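Side-chain contact in sialidase domain-containing protein (Dyadobacter fermentans, PDB 5HX0), which is of unknown function but, with its sialidase-like beta-propeller fold, may bind or process carbohydrates: residues P254-E259 with T302-M307. Sequence-based numbering, arbitrary orientation.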
ATOM      1  N   PRO A 254       7.844  26.927  21.454  1.00 24.13           N
ATOM      2  CA  PRO A 254       8.740  25.810  21.779  1.00 21.00           C
ATOM      3  C   PRO A 254       8.329  25.161  23.093  1.00 26.33           C
ATOM      4  O   PRO A 254       7.916  25.838  24.041  1.00 21.84           O
ATOM      5  CB  PRO A 254      10.123  26.468  21.901  1.00 28.76           C
ATOM      6  CG  PRO A 254       9.954  27.875  21.409  1.00 36.50           C
ATOM      7  CD  PRO A 254       8.515  28.233  21.579  1.00 30.79           C
ATOM      8  N   VAL A 255       8.447  23.837  23.143  1.00 20.63           N
ATOM      9  CA  VAL A 255       8.023  23.050  24.307  1.00 21.83           C
ATOM     10  C   VAL A 255       9.209  22.590  25.144  1.00 18.79           C
ATOM     11  O   VAL A 255       9.184  22.676  26.372  1.00 18.00           O
ATOM     12  CB  VAL A 255       7.166  21.846  23.853  1.00 14.97           C
ATOM     13  CG1 VAL A 255       6.969  20.862  25.021  1.00 15.14           C
ATOM     14  CG2 VAL A 255       5.820  22.328  23.296  1.00 20.61           C
ATOM     15  N   ALA A 256      10.241  22.051  24.506  1.00 21.66           N
ATOM     16  CA  ALA A 256      11.423  21.588  25.225  1.00 21.47           C
ATOM     17  C   ALA A 256      12.602  21.668  24.273  1.00 24.44           C
ATOM     18  O   ALA A 256      12.570  21.069  23.193  1.00 23.62           O
ATOM     19  CB  ALA A 256      11.256  20.158  25.751  1.00 18.07           C
ATOM     20  N   VAL A 257      13.619  22.435  24.664  1.00 24.59           N
ATOM     21  CA  VAL A 257      14.827  22.651  23.867  1.00 25.16           C
ATOM     22  C   VAL A 257      16.012  22.654  24.822  1.00 27.49           C
ATOM     23  O   VAL A 257      15.949  23.249  25.905  1.00 26.57           O
ATOM     24  CB  VAL A 257      14.784  23.982  23.076  1.00 27.85           C
ATOM     25  CG1 VAL A 257      15.946  24.069  22.105  1.00 34.69           C
ATOM     26  CG2 VAL A 257      13.465  24.160  22.347  1.00 33.82           C
ATOM     27  N   ASP A 258      17.094  21.989  24.428  1.00 22.45           N
ATOM     28  CA  ASP A 258      18.307  21.987  25.228  1.00 25.66           C
ATOM     29  C   ASP A 258      19.511  22.000  24.303  1.00 30.04           C
ATOM     30  O   ASP A 258      19.433  21.544  23.164  1.00 26.81           O
ATOM     31  CB  ASP A 258      18.390  20.767  26.143  1.00 21.49           C
ATOM     32  CG  ASP A 258      19.519  20.879  27.144  1.00 27.91           C
ATOM     33  OD1 ASP A 258      19.429  21.757  28.015  1.00 26.00           O
ATOM     34  OD2 ASP A 258      20.494  20.114  27.050  1.00 23.71           O
ATOM     35  N   GLU A 259      20.642  22.493  24.816  1.00 27.15           N
ATOM     36  CA  GLU A 259      21.860  22.524  24.007  1.00 30.92           C
ATOM     37  C   GLU A 259      22.379  21.127  23.711  1.00 24.42           C
ATOM     38  O   GLU A 259      22.985  20.909  22.656  1.00 27.12           O
ATOM     39  CB  GLU A 259      22.957  23.338  24.702  1.00 40.43           C
ATOM     40  CG  GLU A 259      22.742  24.837  24.663  1.00 57.12           C
ATOM     41  CD  GLU A 259      22.621  25.372  23.246  1.00 72.33           C
ATOM     42  OE1 GLU A 259      23.324  24.856  22.345  1.00 72.83           O
ATOM     43  OE2 GLU A 259      21.817  26.307  23.032  1.00 80.91           O
ATOM     44  N   THR A 302       7.163  26.686  30.539  1.00 29.91           N
ATOM     45  CA  THR A 302       8.206  26.795  31.545  1.00 28.94           C
ATOM     46  C   THR A 302       9.260  25.709  31.306  1.00 27.87           C
ATOM     47  O   THR A 302       9.134  24.864  30.416  1.00 24.71           O
ATOM     48  CB  THR A 302       7.609  26.704  32.948  1.00 27.43           C
ATOM     49  OG1 THR A 302       6.880  25.486  33.085  1.00 29.59           O
ATOM     50  CG2 THR A 302       6.677  27.869  33.223  1.00 34.79           C
ATOM     51  N   ALA A 303      10.327  25.745  32.103  1.00 24.90           N
ATOM     52  CA  ALA A 303      11.472  24.869  31.859  1.00 26.60           C
ATOM     53  C   ALA A 303      11.073  23.400  31.950  1.00 25.31           C
ATOM     54  O   ALA A 303      10.254  23.011  32.791  1.00 26.55           O
ATOM     55  CB  ALA A 303      12.583  25.172  32.867  1.00 26.81           C
ATOM     56  N   TRP A 304      11.650  22.573  31.081  1.00 23.57           N
ATOM     57  CA  TRP A 304      11.344  21.143  31.157  1.00 21.15           C
ATOM     58  C   TRP A 304      11.981  20.548  32.416  1.00 22.96           C
ATOM     59  O   TRP A 304      13.001  21.038  32.907  1.00 25.76           O
ATOM     60  CB  TRP A 304      11.825  20.412  29.893  1.00 15.25           C
ATOM     61  CG  TRP A 304      13.296  20.585  29.617  1.00 22.65           C
ATOM     62  CD1 TRP A 304      13.896  21.593  28.885  1.00 30.76           C
ATOM     63  CD2 TRP A 304      14.357  19.750  30.084  1.00 24.09           C
ATOM     64  NE1 TRP A 304      15.259  21.418  28.867  1.00 23.79           N
ATOM     65  CE2 TRP A 304      15.569  20.300  29.601  1.00 27.66           C
ATOM     66  CE3 TRP A 304      14.404  18.590  30.865  1.00 25.95           C
ATOM     67  CZ2 TRP A 304      16.813  19.720  29.874  1.00 23.01           C
ATOM     68  CZ3 TRP A 304      15.639  18.019  31.136  1.00 22.72           C
ATOM     69  CH2 TRP A 304      16.826  18.585  30.635  1.00 24.42           C
ATOM     70  N   GLU A 305      11.353  19.499  32.961  1.00 21.07           N
ATOM     71  CA  GLU A 305      11.823  18.840  34.185  1.00 23.78           C
ATOM     72  C   GLU A 305      11.947  17.339  33.973  1.00 26.50           C
ATOM     73  O   GLU A 305      11.147  16.736  33.256  1.00 19.73           O
ATOM     74  CB  GLU A 305      10.858  19.011  35.371  1.00 28.35           C
ATOM     75  CG  GLU A 305      10.486  20.406  35.776  1.00 41.25           C
ATOM     76  CD  GLU A 305       9.416  20.392  36.875  1.00 47.72           C
ATOM     77  OE1 GLU A 305       9.430  19.457  37.709  1.00 39.00           O
ATOM     78  OE2 GLU A 305       8.554  21.299  36.894  1.00 55.53           O
ATOM     79  N   LYS A 306      12.899  16.723  34.672  1.00 19.98           N
ATOM     80  CA  LYS A 306      12.886  15.263  34.789  1.00 25.04           C
ATOM     81  C   LYS A 306      11.728  14.824  35.680  1.00 23.82           C
ATOM     82  O   LYS A 306      11.517  15.385  36.766  1.00 22.02           O
ATOM     83  CB  LYS A 306      14.202  14.749  35.375  1.00 23.73           C
ATOM     84  CG  LYS A 306      15.441  15.114  34.590  1.00 30.05           C
ATOM     85  CD  LYS A 306      16.671  14.609  35.301  1.00 31.93           C
ATOM     86  CE  LYS A 306      17.749  15.670  35.281  1.00 40.56           C
ATOM     87  NZ  LYS A 306      18.945  15.222  36.013  1.00 45.98           N
HETATM   88  N   MSE A 307      10.993  13.813  35.244  1.00 13.96           N
HETATM   89  CA  MSE A 307       9.925  13.278  36.087  1.00 18.68           C
HETATM   90  C   MSE A 307      10.445  12.356  37.181  1.00 22.63           C
HETATM   91  O   MSE A 307       9.746  12.107  38.169  1.00 23.12           O
HETATM   92  CB  MSE A 307       8.879  12.565  35.232  1.00 15.53           C
HETATM   93  CG  MSE A 307       8.006  13.578  34.522  1.00 19.28           C
HETATM   94 SE   MSE A 307       6.348  12.797  33.861  0.69 19.67          SE
HETATM   95  CE  MSE A 307       7.177  11.890  32.377  1.00 15.95           C
TER
HETATM   96  O   HOH W   1      10.670  23.821  28.362  1.00 33.78           O
HETATM   97  O   HOH W   2      17.259  23.356  28.473  1.00 34.39           O
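Trp304 turns the NE1-CZ2 edge of its indole to Val257 O and the Asp258 carboxylate, joining the loop that follows the outer strand of one four-stranded antiparallel blade of a sialidase-like beta-propeller to the loop that precedes the outer strand of the next. Residues 254-256 end strand 250-256, and the chain then runs on to strand 262-270, the first of the next blade, whose last strand is 305-307. A chi1 of 57° places CG between the backbone N and the carbonyl carbon and carries the ring toward segment 254-259, and CZ2 comes 3.8 Å from Asp258 OD1, near the ring plane. Carboxylate and indole planes stand 85° apart. Tryptophan suits this seam because its broad ring spans much of it while its edge offers an N-H to a shared water; Phe263 adds an edge-to-face ring contact. Aspartate suits its turn because OD2 accepts hydrogen bonds from the backbone N of both Lys260 and Val261, holding the carboxylate so that OD1 lies at the indole edge. Ala256, with only a methyl, fits beside the base of the indole, its CB 4.2 Å from Trp304 CB. One water links Val255 O and Thr302 O, donating to both. A second accepts from Trp304 NE1 at 2.8 Å and donates to Val257 O and Asp258 OD1.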